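Local coordinates for protein alginase (Pseudoalteromonas, PDB 4Q8K) that probably cleaves alginate by beta-elimination, as an alginate lyase of polysaccharide lyase family 18 with a jelly-roll catalytic domain, at residues K221-Q226 with K237-D242; F319-Q324 with T353-T358; F258-R263 with G277-G282; A210-E215 with E283-R288. One frame throughout, in Å; residues are numbered along the deposited sequence.

Contact 1 of 4, residues K221-Q226 with K237-D242. With CA (calcium ion), chain B; SO4 (sulfate ion), chain C.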
loop_
_atom_site.group_PDB
_atom_site.type_symbol
_atom_site.label_atom_id
_atom_site.label_comp_id
_atom_site.label_asym_id
_atom_site.label_seq_id
_atom_site.Cartn_x
_atom_site.Cartn_y
_atom_site.Cartn_z
ATOM N N LYS A 221 8.912 -6.091 2.510
ATOM C CA LYS A 221 7.836 -5.355 3.177
ATOM C C LYS A 221 7.317 -4.249 2.264
ATOM O O LYS A 221 8.084 -3.390 1.807
ATOM C CB LYS A 221 8.345 -4.744 4.477
ATOM C CG LYS A 221 7.363 -3.797 5.173
ATOM C CD LYS A 221 7.929 -3.375 6.506
ATOM C CE LYS A 221 7.019 -2.401 7.226
ATOM N NZ LYS A 221 7.571 -1.991 8.561
ATOM N N THR A 222 6.012 -4.257 2.007
ATOM C CA THR A 222 5.442 -3.242 1.128
ATOM C C THR A 222 4.132 -2.700 1.674
ATOM O O THR A 222 3.456 -3.364 2.468
ATOM C CB THR A 222 5.174 -3.799 -0.274
ATOM O OG1 THR A 222 4.603 -2.763 -1.091
ATOM C CG2 THR A 222 4.219 -4.990 -0.207
ATOM N N ILE A 223 3.798 -1.481 1.260
ATOM C CA ILE A 223 2.473 -0.916 1.520
ATOM C C ILE A 223 1.674 -1.001 0.220
ATOM O O ILE A 223 2.111 -0.497 -0.819
ATOM C CB ILE A 223 2.566 0.551 2.015
ATOM C CG1 ILE A 223 3.330 0.632 3.344
ATOM C CG2 ILE A 223 1.164 1.179 2.180
ATOM C CD1 ILE A 223 3.637 2.053 3.757
ATOM N N ILE A 224 0.504 -1.645 0.271
ATOM C CA ILE A 224 -0.254 -1.927 -0.956
ATOM C C ILE A 224 -1.499 -1.050 -1.092
ATOM O O ILE A 224 -2.141 -1.033 -2.138
ATOM C CB ILE A 224 -0.670 -3.424 -1.094
ATOM C CG1 ILE A 224 -1.633 -3.847 0.018
ATOM C CG2 ILE A 224 0.555 -4.355 -1.126
ATOM C CD1 ILE A 224 -2.215 -5.220 -0.202
ATOM N N SER A 225 -1.833 -0.335 -0.028
ATOM C CA SER A 225 -2.901 0.661 -0.093
ATOM C C SER A 225 -2.778 1.617 1.085
ATOM O O SER A 225 -2.370 1.224 2.175
ATOM C CB SER A 225 -4.283 -0.010 -0.162
ATOM O OG SER A 225 -4.685 -0.508 1.101
ATOM N N GLN A 226 -3.116 2.880 0.874
ATOM C CA GLN A 226 -3.034 3.843 1.958
ATOM C C GLN A 226 -3.849 5.099 1.709
ATOM O O GLN A 226 -4.036 5.515 0.564
ATOM C CB GLN A 226 -1.583 4.230 2.243
ATOM C CG GLN A 226 -0.889 4.883 1.083
ATOM C CD GLN A 226 0.511 5.305 1.447
ATOM O OE1 GLN A 226 0.707 6.226 2.242
ATOM N NE2 GLN A 226 1.494 4.635 0.870
ATOM N N LYS A 237 -2.825 2.586 6.354
ATOM C CA LYS A 237 -1.818 1.868 5.584
ATOM C C LYS A 237 -2.051 0.373 5.707
ATOM O O LYS A 237 -2.244 -0.137 6.808
ATOM C CB LYS A 237 -0.411 2.206 6.083
ATOM C CG LYS A 237 0.036 3.616 5.773
ATOM C CD LYS A 237 1.315 3.966 6.521
ATOM C CE LYS A 237 1.059 4.089 8.025
ATOM N NZ LYS A 237 2.301 4.445 8.766
ATOM N N VAL A 238 -2.050 -0.322 4.583
ATOM C CA VAL A 238 -2.177 -1.776 4.583
ATOM C C VAL A 238 -0.849 -2.351 4.135
ATOM O O VAL A 238 -0.311 -1.939 3.095
ATOM C CB VAL A 238 -3.271 -2.259 3.629
ATOM C CG1 VAL A 238 -3.363 -3.778 3.639
ATOM C CG2 VAL A 238 -4.616 -1.637 4.008
ATOM N N TYR A 239 -0.322 -3.298 4.912
ATOM C CA TYR A 239 1.021 -3.834 4.666
ATOM C C TYR A 239 1.012 -5.311 4.333
ATOM O O TYR A 239 0.173 -6.079 4.809
ATOM C CB TYR A 239 1.905 -3.722 5.909
ATOM C CG TYR A 239 2.191 -2.345 6.447
ATOM C CD1 TYR A 239 1.217 -1.631 7.125
ATOM C CD2 TYR A 239 3.466 -1.779 6.321
ATOM C CE1 TYR A 239 1.476 -0.388 7.648
ATOM C CE2 TYR A 239 3.736 -0.524 6.850
ATOM C CZ TYR A 239 2.740 0.164 7.503
ATOM O OH TYR A 239 2.989 1.408 8.031
ATOM N N VAL A 240 2.004 -5.701 3.550
ATOM C CA VAL A 240 2.373 -7.093 3.378
ATOM C C VAL A 240 3.861 -7.159 3.755
ATOM O O VAL A 240 4.703 -6.542 3.105
ATOM C CB VAL A 240 2.141 -7.580 1.940
ATOM C CG1 VAL A 240 2.573 -9.031 1.789
ATOM C CG2 VAL A 240 0.672 -7.417 1.555
ATOM N N SER A 241 4.169 -7.881 4.827
ATOM C CA SER A 241 5.403 -7.621 5.570
ATOM C C SER A 241 6.014 -8.880 6.173
ATOM O O SER A 241 5.327 -9.650 6.839
ATOM C CB SER A 241 5.098 -6.606 6.684
ATOM O OG SER A 241 6.200 -6.397 7.540
ATOM N N ASP A 242 7.319 -9.062 5.974
ATOM C CA ASP A 242 8.003 -10.259 6.464
ATOM C C ASP A 242 9.080 -9.861 7.469
ATOM O O ASP A 242 10.249 -10.184 7.288
ATOM C CB ASP A 242 8.599 -11.058 5.292
ATOM C CG ASP A 242 9.161 -12.418 5.714
ATOM O OD1 ASP A 242 8.873 -12.848 6.844
ATOM O OD2 ASP A 242 9.888 -13.061 4.922
HETATM CA CA CA B . 7.425 -13.658 8.536
HETATM S S SO4 C . 6.426 1.520 9.789
HETATM O O1 SO4 C . 6.346 0.088 9.578
HETATM O O2 SO4 C . 7.814 1.934 9.973
HETATM O O3 SO4 C . 5.868 2.155 8.592
HETATM O O4 SO4 C . 5.639 1.908 10.960
HETATM O O HOH W 1 6.839 -4.541 9.955
HETATM O O HOH W 2 6.680 -11.501 9.568
#

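Contact 2 of 4, residues F319-Q324 with T353-T358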
loop_
_atom_site.group_PDB
_atom_site.type_symbol
_atom_site.label_atom_id
_atom_site.label_comp_id
_atom_site.label_asym_id
_atom_site.label_seq_id
_atom_site.Cartn_x
_atom_site.Cartn_y
_atom_site.Cartn_z
ATOM N N PHE A 319 -2.873 3.094 -4.039
ATOM C CA PHE A 319 -2.749 1.642 -3.971
ATOM C C PHE A 319 -1.742 1.174 -5.008
ATOM O O PHE A 319 -1.487 1.875 -5.987
ATOM C CB PHE A 319 -4.112 0.977 -4.186
ATOM C CG PHE A 319 -4.646 1.140 -5.578
ATOM C CD1 PHE A 319 -5.343 2.285 -5.933
ATOM C CD2 PHE A 319 -4.454 0.156 -6.523
ATOM C CE1 PHE A 319 -5.834 2.441 -7.222
ATOM C CE2 PHE A 319 -4.946 0.304 -7.816
ATOM C CZ PHE A 319 -5.639 1.450 -8.157
ATOM N N GLY A 320 -1.168 -0.001 -4.771
ATOM C CA GLY A 320 -0.150 -0.568 -5.637
ATOM C C GLY A 320 0.896 -1.308 -4.826
ATOM O O GLY A 320 0.579 -2.172 -4.010
ATOM N N ASN A 321 2.160 -0.972 -5.038
ATOM C CA ASN A 321 3.213 -1.680 -4.338
ATOM C C ASN A 321 4.303 -0.675 -4.027
ATOM O O ASN A 321 5.075 -0.284 -4.913
ATOM C CB ASN A 321 3.714 -2.842 -5.207
ATOM C CG ASN A 321 4.851 -3.624 -4.564
ATOM O OD1 ASN A 321 5.384 -3.231 -3.530
ATOM N ND2 ASN A 321 5.239 -4.720 -5.199
ATOM N N TYR A 322 4.316 -0.212 -2.779
ATOM C CA TYR A 322 5.329 0.715 -2.292
ATOM C C TYR A 322 6.304 -0.059 -1.407
ATOM O O TYR A 322 6.062 -0.243 -0.219
ATOM C CB TYR A 322 4.640 1.818 -1.498
ATOM C CG TYR A 322 5.522 2.905 -0.937
ATOM C CD1 TYR A 322 6.881 2.968 -1.226
ATOM C CD2 TYR A 322 4.988 3.873 -0.096
ATOM C CE1 TYR A 322 7.672 3.971 -0.703
ATOM C CE2 TYR A 322 5.775 4.881 0.438
ATOM C CZ TYR A 322 7.121 4.919 0.128
ATOM O OH TYR A 322 7.909 5.920 0.652
ATOM N N LEU A 323 7.406 -0.507 -2.009
ATOM C CA LEU A 323 8.399 -1.353 -1.344
ATOM C C LEU A 323 9.273 -0.557 -0.371
ATOM O O LEU A 323 9.905 0.435 -0.752
ATOM C CB LEU A 323 9.269 -2.042 -2.402
ATOM C CG LEU A 323 10.202 -3.184 -1.975
ATOM C CD1 LEU A 323 9.400 -4.391 -1.503
ATOM C CD2 LEU A 323 11.130 -3.560 -3.140
ATOM N N GLN A 324 9.286 -0.999 0.887
ATOM C CA GLN A 324 9.915 -0.277 1.981
ATOM C C GLN A 324 11.374 -0.692 2.129
ATOM O O GLN A 324 11.675 -1.880 2.184
ATOM C CB GLN A 324 9.175 -0.576 3.290
ATOM C CG GLN A 324 7.680 -0.234 3.253
ATOM C CD GLN A 324 7.431 1.258 3.065
ATOM O OE1 GLN A 324 6.933 1.692 2.021
ATOM N NE2 GLN A 324 7.770 2.047 4.079
ATOM N N THR A 353 14.708 -9.385 -4.579
ATOM C CA THR A 353 14.861 -9.484 -6.027
ATOM C C THR A 353 13.529 -9.743 -6.708
ATOM O O THR A 353 13.451 -9.782 -7.937
ATOM C CB THR A 353 15.838 -10.618 -6.425
ATOM O OG1 THR A 353 15.385 -11.860 -5.865
ATOM C CG2 THR A 353 17.252 -10.318 -5.928
ATOM N N GLU A 354 12.484 -9.942 -5.904
ATOM C CA GLU A 354 11.142 -10.153 -6.425
ATOM C C GLU A 354 10.173 -9.365 -5.562
ATOM O O GLU A 354 10.229 -9.440 -4.341
ATOM C CB GLU A 354 10.776 -11.646 -6.399
ATOM C CG GLU A 354 9.445 -11.989 -7.062
ATOM C CD GLU A 354 9.036 -13.442 -6.853
ATOM O OE1 GLU A 354 8.444 -14.029 -7.777
ATOM O OE2 GLU A 354 9.298 -13.996 -5.761
ATOM N N SER A 355 9.308 -8.584 -6.199
ATOM C CA SER A 355 8.230 -7.897 -5.490
ATOM C C SER A 355 7.161 -7.487 -6.489
ATOM O O SER A 355 7.216 -6.402 -7.072
ATOM C CB SER A 355 8.734 -6.676 -4.727
ATOM O OG SER A 355 7.664 -6.057 -4.005
ATOM N N LYS A 356 6.201 -8.379 -6.691
ATOM C CA LYS A 356 5.171 -8.180 -7.689
ATOM C C LYS A 356 3.803 -8.298 -7.038
ATOM O O LYS A 356 3.430 -9.370 -6.558
ATOM C CB LYS A 356 5.303 -9.217 -8.808
ATOM C CG LYS A 356 4.233 -9.085 -9.886
ATOM C CD LYS A 356 4.264 -10.248 -10.857
ATOM C CE LYS A 356 5.522 -10.207 -11.712
ATOM N NZ LYS A 356 5.471 -11.200 -12.820
ATOM N N VAL A 357 3.071 -7.190 -7.015
ATOM C CA VAL A 357 1.684 -7.197 -6.551
ATOM C C VAL A 357 0.745 -7.175 -7.765
ATOM O O VAL A 357 0.773 -6.242 -8.570
ATOM C CB VAL A 357 1.381 -6.019 -5.602
ATOM C CG1 VAL A 357 -0.107 -5.985 -5.223
ATOM C CG2 VAL A 357 2.236 -6.115 -4.343
ATOM N N THR A 358 -0.071 -8.215 -7.892
ATOM C CA THR A 358 -0.996 -8.337 -9.013
ATOM C C THR A 358 -2.418 -8.136 -8.511
ATOM O O THR A 358 -2.857 -8.829 -7.598
ATOM C CB THR A 358 -0.893 -9.721 -9.675
ATOM O OG1 THR A 358 0.445 -9.934 -10.139
ATOM C CG2 THR A 358 -1.843 -9.827 -10.858
#

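Contact 3 of 4, residues F258-R263 with G277-G282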
loop_
_atom_site.group_PDB
_atom_site.type_symbol
_atom_site.label_atom_id
_atom_site.label_comp_id
_atom_site.label_asym_id
_atom_site.label_seq_id
_atom_site.Cartn_x
_atom_site.Cartn_y
_atom_site.Cartn_z
ATOM N N PHE A 258 4.412 -13.785 5.092
ATOM C CA PHE A 258 4.163 -12.361 5.198
ATOM C C PHE A 258 2.943 -12.099 6.067
ATOM O O PHE A 258 1.902 -12.716 5.875
ATOM C CB PHE A 258 3.947 -11.764 3.807
ATOM C CG PHE A 258 5.124 -11.929 2.906
ATOM C CD1 PHE A 258 5.258 -13.063 2.122
ATOM C CD2 PHE A 258 6.128 -10.972 2.880
ATOM C CE1 PHE A 258 6.363 -13.226 1.297
ATOM C CE2 PHE A 258 7.242 -11.129 2.062
ATOM C CZ PHE A 258 7.358 -12.262 1.271
ATOM N N ASP A 259 3.098 -11.202 7.032
ATOM C CA ASP A 259 1.968 -10.686 7.785
ATOM C C ASP A 259 1.236 -9.673 6.922
ATOM O O ASP A 259 1.858 -8.851 6.241
ATOM C CB ASP A 259 2.453 -10.003 9.057
ATOM C CG ASP A 259 3.019 -10.987 10.058
ATOM O OD1 ASP A 259 2.252 -11.854 10.527
ATOM O OD2 ASP A 259 4.224 -10.907 10.357
ATOM N N VAL A 260 -0.087 -9.737 6.939
ATOM C CA VAL A 260 -0.886 -8.725 6.277
ATOM C C VAL A 260 -1.626 -8.014 7.386
ATOM O O VAL A 260 -2.360 -8.639 8.152
ATOM C CB VAL A 260 -1.901 -9.329 5.295
ATOM C CG1 VAL A 260 -2.732 -8.219 4.654
ATOM C CG2 VAL A 260 -1.197 -10.178 4.247
ATOM N N TYR A 261 -1.404 -6.716 7.510
ATOM C CA TYR A 261 -1.977 -5.975 8.617
ATOM C C TYR A 261 -2.261 -4.554 8.210
ATOM O O TYR A 261 -1.821 -4.088 7.144
ATOM C CB TYR A 261 -1.049 -6.001 9.847
ATOM C CG TYR A 261 0.323 -5.384 9.647
ATOM C CD1 TYR A 261 0.546 -4.031 9.894
ATOM C CD2 TYR A 261 1.394 -6.164 9.252
ATOM C CE1 TYR A 261 1.801 -3.472 9.737
ATOM C CE2 TYR A 261 2.663 -5.609 9.084
ATOM C CZ TYR A 261 2.854 -4.269 9.333
ATOM O OH TYR A 261 4.111 -3.724 9.159
ATOM N N VAL A 262 -2.994 -3.862 9.068
ATOM C CA VAL A 262 -3.339 -2.489 8.802
ATOM C C VAL A 262 -2.936 -1.598 9.965
ATOM O O VAL A 262 -2.996 -2.004 11.132
ATOM C CB VAL A 262 -4.853 -2.352 8.512
ATOM C CG1 VAL A 262 -5.667 -2.813 9.726
ATOM C CG2 VAL A 262 -5.185 -0.917 8.146
ATOM N N ARG A 263 -2.492 -0.388 9.651
ATOM C CA ARG A 263 -2.368 0.646 10.671
ATOM C C ARG A 263 -3.329 1.754 10.310
ATOM O O ARG A 263 -3.346 2.214 9.155
ATOM C CB ARG A 263 -0.953 1.224 10.703
ATOM C CG ARG A 263 0.084 0.276 11.248
ATOM C CD ARG A 263 1.484 0.871 11.193
ATOM N NE ARG A 263 2.373 0.089 12.041
ATOM C CZ ARG A 263 2.604 0.375 13.316
ATOM N NH1 ARG A 263 2.028 1.437 13.864
ATOM N NH2 ARG A 263 3.404 -0.399 14.038
ATOM N N GLY A 277 -4.098 -11.228 8.432
ATOM C CA GLY A 277 -3.808 -12.584 8.014
ATOM C C GLY A 277 -2.337 -12.786 7.739
ATOM O O GLY A 277 -1.526 -11.917 8.044
ATOM N N THR A 278 -2.011 -13.948 7.180
ATOM C CA THR A 278 -0.667 -14.250 6.697
ATOM C C THR A 278 -0.758 -14.936 5.341
ATOM O O THR A 278 -1.787 -15.512 4.994
ATOM C CB THR A 278 0.099 -15.187 7.659
ATOM O OG1 THR A 278 -0.636 -16.408 7.821
ATOM C CG2 THR A 278 0.310 -14.531 9.014
ATOM N N MET A 279 0.328 -14.870 4.572
ATOM C CA MET A 279 0.372 -15.501 3.262
ATOM C C MET A 279 1.806 -15.845 2.908
ATOM O O MET A 279 2.739 -15.260 3.448
ATOM C CB MET A 279 -0.182 -14.561 2.185
ATOM C CG MET A 279 0.624 -13.271 2.008
ATOM S SD MET A 279 -0.182 -12.085 0.902
ATOM C CE MET A 279 -0.486 -13.129 -0.533
ATOM N N THR A 280 1.962 -16.795 1.993
ATOM C CA THR A 280 3.260 -17.060 1.406
ATOM C C THR A 280 3.294 -16.514 -0.024
ATOM O O THR A 280 2.254 -16.276 -0.650
ATOM C CB THR A 280 3.639 -18.568 1.458
ATOM O OG1 THR A 280 2.671 -19.345 0.737
ATOM C CG2 THR A 280 3.704 -19.046 2.905
ATOM N N SER A 281 4.496 -16.287 -0.523
ATOM C CA SER A 281 4.671 -15.747 -1.864
ATOM C C SER A 281 3.933 -16.589 -2.904
ATOM O O SER A 281 4.079 -17.817 -2.948
ATOM C CB SER A 281 6.159 -15.684 -2.203
ATOM O OG SER A 281 6.355 -15.055 -3.450
ATOM N N GLY A 282 3.128 -15.931 -3.734
ATOM C CA GLY A 282 2.363 -16.634 -4.746
ATOM C C GLY A 282 0.898 -16.804 -4.372
ATOM O O GLY A 282 0.071 -17.156 -5.207
HETATM O O HOH W 3 -0.469 -11.188 10.708
#

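Contact 4 of 4, residues A210-E215 with E283-R288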
loop_
_atom_site.group_PDB
_atom_site.type_symbol
_atom_site.label_atom_id
_atom_site.label_comp_id
_atom_site.label_asym_id
_atom_site.label_seq_id
_atom_site.Cartn_x
_atom_site.Cartn_y
_atom_site.Cartn_z
ATOM N N ALA A 210 -10.100 -5.277 -4.245
ATOM C CA ALA A 210 -9.245 -5.949 -5.202
ATOM C C ALA A 210 -8.919 -7.360 -4.733
ATOM O O ALA A 210 -8.879 -7.643 -3.528
ATOM C CB ALA A 210 -7.970 -5.151 -5.416
ATOM N N THR A 211 -8.738 -8.248 -5.698
ATOM C CA THR A 211 -8.149 -9.555 -5.477
ATOM C C THR A 211 -6.641 -9.368 -5.659
ATOM O O THR A 211 -6.176 -8.941 -6.728
ATOM C CB THR A 211 -8.703 -10.569 -6.494
ATOM O OG1 THR A 211 -10.095 -10.785 -6.232
ATOM C CG2 THR A 211 -7.968 -11.898 -6.424
ATOM N N VAL A 212 -5.887 -9.656 -4.603
ATOM C CA VAL A 212 -4.474 -9.315 -4.558
ATOM C C VAL A 212 -3.580 -10.539 -4.446
ATOM O O VAL A 212 -3.656 -11.286 -3.471
ATOM C CB VAL A 212 -4.154 -8.383 -3.353
ATOM C CG1 VAL A 212 -2.683 -7.963 -3.381
ATOM C CG2 VAL A 212 -5.055 -7.165 -3.345
ATOM N N LYS A 213 -2.716 -10.725 -5.438
ATOM C CA LYS A 213 -1.706 -11.779 -5.374
ATOM C C LYS A 213 -0.354 -11.132 -5.104
ATOM O O LYS A 213 -0.021 -10.111 -5.701
ATOM C CB LYS A 213 -1.687 -12.588 -6.674
ATOM C CG LYS A 213 -0.633 -13.685 -6.734
ATOM C CD LYS A 213 -0.677 -14.418 -8.077
ATOM C CE LYS A 213 0.472 -15.414 -8.209
ATOM N NZ LYS A 213 0.425 -16.209 -9.475
ATOM N N VAL A 214 0.417 -11.703 -4.187
ATOM C CA VAL A 214 1.709 -11.123 -3.850
ATOM C C VAL A 214 2.807 -12.154 -4.040
ATOM O O VAL A 214 2.716 -13.263 -3.528
ATOM C CB VAL A 214 1.742 -10.582 -2.397
ATOM C CG1 VAL A 214 3.095 -9.972 -2.090
ATOM C CG2 VAL A 214 0.632 -9.547 -2.171
ATOM N N GLU A 215 3.823 -11.793 -4.817
ATOM C CA GLU A 215 5.003 -12.630 -4.985
ATOM C C GLU A 215 6.190 -11.767 -4.589
ATOM O O GLU A 215 6.432 -10.723 -5.197
ATOM C CB GLU A 215 5.144 -13.080 -6.435
ATOM C CG GLU A 215 3.998 -13.936 -6.951
ATOM C CD GLU A 215 4.002 -14.030 -8.466
ATOM O OE1 GLU A 215 4.664 -14.945 -8.999
ATOM O OE2 GLU A 215 3.369 -13.175 -9.127
ATOM N N GLU A 283 0.574 -16.567 -3.110
ATOM C CA GLU A 283 -0.808 -16.703 -2.662
ATOM C C GLU A 283 -1.618 -15.446 -2.961
ATOM O O GLU A 283 -1.054 -14.407 -3.306
ATOM C CB GLU A 283 -0.862 -17.075 -1.182
ATOM C CG GLU A 283 -0.435 -18.513 -0.924
ATOM C CD GLU A 283 -0.664 -18.949 0.509
ATOM O OE1 GLU A 283 -1.034 -20.125 0.715
ATOM O OE2 GLU A 283 -0.472 -18.125 1.428
ATOM N N THR A 284 -2.940 -15.551 -2.830
ATOM C CA THR A 284 -3.841 -14.467 -3.198
ATOM C C THR A 284 -4.862 -14.256 -2.089
ATOM O O THR A 284 -5.281 -15.217 -1.446
ATOM C CB THR A 284 -4.588 -14.792 -4.513
ATOM O OG1 THR A 284 -3.641 -14.997 -5.573
ATOM C CG2 THR A 284 -5.546 -13.667 -4.898
ATOM N N PHE A 285 -5.237 -13.001 -1.847
ATOM C CA PHE A 285 -6.283 -12.704 -0.869
ATOM C C PHE A 285 -7.180 -11.587 -1.382
ATOM O O PHE A 285 -6.872 -10.948 -2.390
ATOM C CB PHE A 285 -5.679 -12.341 0.491
ATOM C CG PHE A 285 -4.899 -11.039 0.501
ATOM C CD1 PHE A 285 -3.570 -10.998 0.130
ATOM C CD2 PHE A 285 -5.498 -9.862 0.933
ATOM C CE1 PHE A 285 -2.862 -9.801 0.160
ATOM C CE2 PHE A 285 -4.803 -8.675 0.970
ATOM C CZ PHE A 285 -3.479 -8.636 0.587
ATOM N N ASN A 286 -8.296 -11.364 -0.697
ATOM C CA ASN A 286 -9.204 -10.295 -1.069
ATOM C C ASN A 286 -9.034 -9.104 -0.146
ATOM O O ASN A 286 -8.998 -9.253 1.080
ATOM C CB ASN A 286 -10.654 -10.789 -1.027
ATOM C CG ASN A 286 -11.612 -9.850 -1.739
ATOM O OD1 ASN A 286 -11.688 -9.846 -2.969
ATOM N ND2 ASN A 286 -12.352 -9.054 -0.972
ATOM N N LEU A 287 -8.924 -7.920 -0.739
ATOM C CA LEU A 287 -8.762 -6.691 0.020
ATOM C C LEU A 287 -9.939 -5.748 -0.200
ATOM O O LEU A 287 -10.288 -5.435 -1.331
ATOM C CB LEU A 287 -7.463 -5.975 -0.373
ATOM C CG LEU A 287 -7.194 -4.645 0.338
ATOM C CD1 LEU A 287 -6.971 -4.835 1.824
ATOM C CD2 LEU A 287 -5.972 -3.964 -0.294
ATOM N N ARG A 288 -10.548 -5.298 0.886
ATOM C CA ARG A 288 -11.590 -4.275 0.797
ATOM C C ARG A 288 -11.302 -3.145 1.777
ATOM O O ARG A 288 -11.188 -3.365 2.980
ATOM C CB ARG A 288 -12.987 -4.861 1.056
ATOM C CG ARG A 288 -14.126 -3.870 0.803
ATOM C CD ARG A 288 -15.484 -4.586 0.698
ATOM N NE ARG A 288 -16.545 -3.696 0.221
ATOM C CZ ARG A 288 -17.409 -3.092 1.025
ATOM N NH1 ARG A 288 -18.350 -2.286 0.541
ATOM N NH2 ARG A 288 -17.331 -3.302 2.329
HETATM O O HOH W 4 -11.933 -8.522 -5.510
#

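Contact 1 of 4, residues K221-Q226 with K237-D242
The ring of Tyr239 takes Ile223 CG1 over one face, a CH-pi contact 4.1 Å from the ring centroid, while Lys221 CE approaches obliquely, 3.7 Å from Tyr239 CD2. Tyr261, on the next strand, also stacks with this ring. At the far end of the phenol, Tyr239 OH donates to sulfate O3 at 3.0 Å. The same ion is gripped by Lys221, whose fully extended chain (CG anti to the backbone N, chi1 172°) runs past Ser241 OG and brings NZ to 2.6 Å from sulfate O1. A water joins Lys221 NZ to Ser241 OG. Lys237 NZ bonds only weakly to Tyr239 OH; its stronger partner is Glu271, in a salt bridge. The two strands form an antiparallel beta hairpin, part of the beta-sandwich expected of a lyase with a concanavalin-like jelly roll; the sulfate, probably from the crystallisation liquor, shows that Lys221 and Tyr239 can together hold an anion on this face. Thr222 and Val240 exchange backbone bonds, Thr222 N reaching Val240 O at 2.9 Å. On the reverse face, Ile224 CD1 packs 4.0 Å from Val240 CG2, and Ser225 OG lies against Val238 CG2. Just past the strand end, Asp242 OD1 binds calcium at 2.4 Å, in a site completed by Asp250, Val252, Asn255, Ile257 and a water.

Contact 2 of 4, residues F319-Q324 with T353-T358
Asn321 and Val357 face each other across two strands that run antiparallel, at 154° between their directions, but do not pair. The axes of 321-324 and 355-358 come no nearer than 8.2 Å, well beyond the spacing of hydrogen-bonded strands, and no backbone bond links them, so side chains bridge the gap. The chain turns a corner at Gly320, in a backbone conformation where a side chain would clash with the preceding carbonyl. Asn321, Leu323, Ser355 and Val357 all point toward the opposing segment. The carboxamide of Asn321, its CG anti to the backbone N (chi1 179°), does the polar work: ND2 donates to Ser355 OG at 3.0 Å in a nearly straight bond of 170°, with the hydroxyl oxygen in the amide plane. The other end of the amide, OD1, is bonded to Thr222 of the adjoining strand, so both ends of the group are held. Val357 CG2 packs against the same amide, 3.4 Å from Asn321 ND2, and Leu323 CD1 touches Ser355 OG at 3.5 Å. An alanine in place of Asn321 would probably leave the hydroxyls of Ser355 and Thr222 each without its amide mate and open a gap beside Val357 CG2. Pro174 of helix 174-177 borders the group, touching Asn321, Leu323 and Ser355. Strand 321-324 belongs to one sheet and strand 355-368 to the other, an arrangement characteristic of the buried interface of a beta-sandwich, here with a polar bridge set among apolar side chains.

Contact 3 of 4, residues F258-R263 with G277-G282
Met279 reaches across to both Phe258 and Val260 from the neighbouring strand. From its CB, CG is set between the backbone N and the carbonyl carbon (chi1 63°) and lies 4.1 Å from Phe258 CB. SD, one atom further, comes to 4.0 Å from Val260 CG2; on the side of the other sheet, Met279 SD lies 3.6 Å from Phe285 CE1, and the side chain also touches Val214. The backbone beneath is an antiparallel hairpin: Phe258 and Met279 form a hydrogen-bonded pair, with Phe258 N 2.8 Å from Met279 O. The ring of Phe258 presents its edge to that carbonyl and to Ser281 N. In the next hydrogen-bonded pair, Val260 N reaches Gly277 O at 2.8 Å and Gly277 N bonds in return to Val260 O. The opposite face carries Asp259 and Thr278 side by side, with Asp259 OD1 3.6 Å from Thr278 CG2. A water bonds to both Asp259 OD1 and Gly277 O, and the carboxylate also accepts from the backbone N of Asp250 and of Ser251, so it braces the loop that supplies calcium ligands. Strand 257-265 runs between strand 234-241 and strand 271-280 in one sheet. Phe258 leans toward strand 204-216 of the other sheet, as Met279 does, and touches Met216, while Ser281 OG bonds to Met216 N.

Contact 4 of 4, residues A210-E215 with E283-R288
Val212 and Phe285 form the apolar centre, their side chains running abreast off the same face of the sheet. Val212 CB sits over one face of the phenyl ring, offset toward its rim and 4.2 Å from the centroid, while Val214 CG2 meets the ring at its edge, 4.2 Å from Phe285 CE1. Phe285 CG stands between the backbone N and the carbonyl carbon (chi1 67°), which turns the ring in beside Val212. Val212 CG2 extends the apolar patch to Leu287 CB. A second ring, Phe301, stacks on Phe285. An alanine at Phe285 would probably open a gap beside Val212 and Val214 and leave Phe301 without its stacking partner. Underneath, Val212 and Phe285 exchange two backbone bonds, of which Val212 N to Phe285 O is short at 2.7 Å, and Ala210 pairs likewise with Leu287. On the other face, Thr211 CG2 and Thr284 CG2 are pressed to 3.4 Å, tighter than usual for two methyls, and Lys213 CB lies 3.3 Å from Thr284 OG1. At the polar edge a water links Thr211 OG1 to Asn286 OD1, donating to the latter at 2.9 Å. Asn286 ND2 bonds to Glu209, and Thr211 OG1 to Asn361. Strand 204-216 lies between strands 355-368 and 284-292 in its sheet, and Val212 also touches Val357 of the former; Phe285 and Leu287 pack on Ile224 of strand 221-228 in the facing sheet.

Contacts 1 and 3 lie in one sheet, their centres about 8 Å apart, joined by the pairing of strand 234-241 with strand 257-265, where Ser241 O meets Asp259 N at 2.7 Å. Contact 4 lies in the other sheet, its centre about 12 Å from that of contact 1, and the two sheets pack together where Ile224 CD1 lies 3.7 Å from Phe285 CZ. Contact 2 spans both sheets: Thr222 OG1 lies 2.6 Å from Asn321 OD1, and Lys356 N lies 2.8 Å from Glu215 O. Contacts 3 and 4 also touch where the chain passes between the sheets, with Gly282 N 2.7 Å from Val214 O. Calcium is bound at the end of contact 1, about 5 Å from the Asp259 side chain of contact 3.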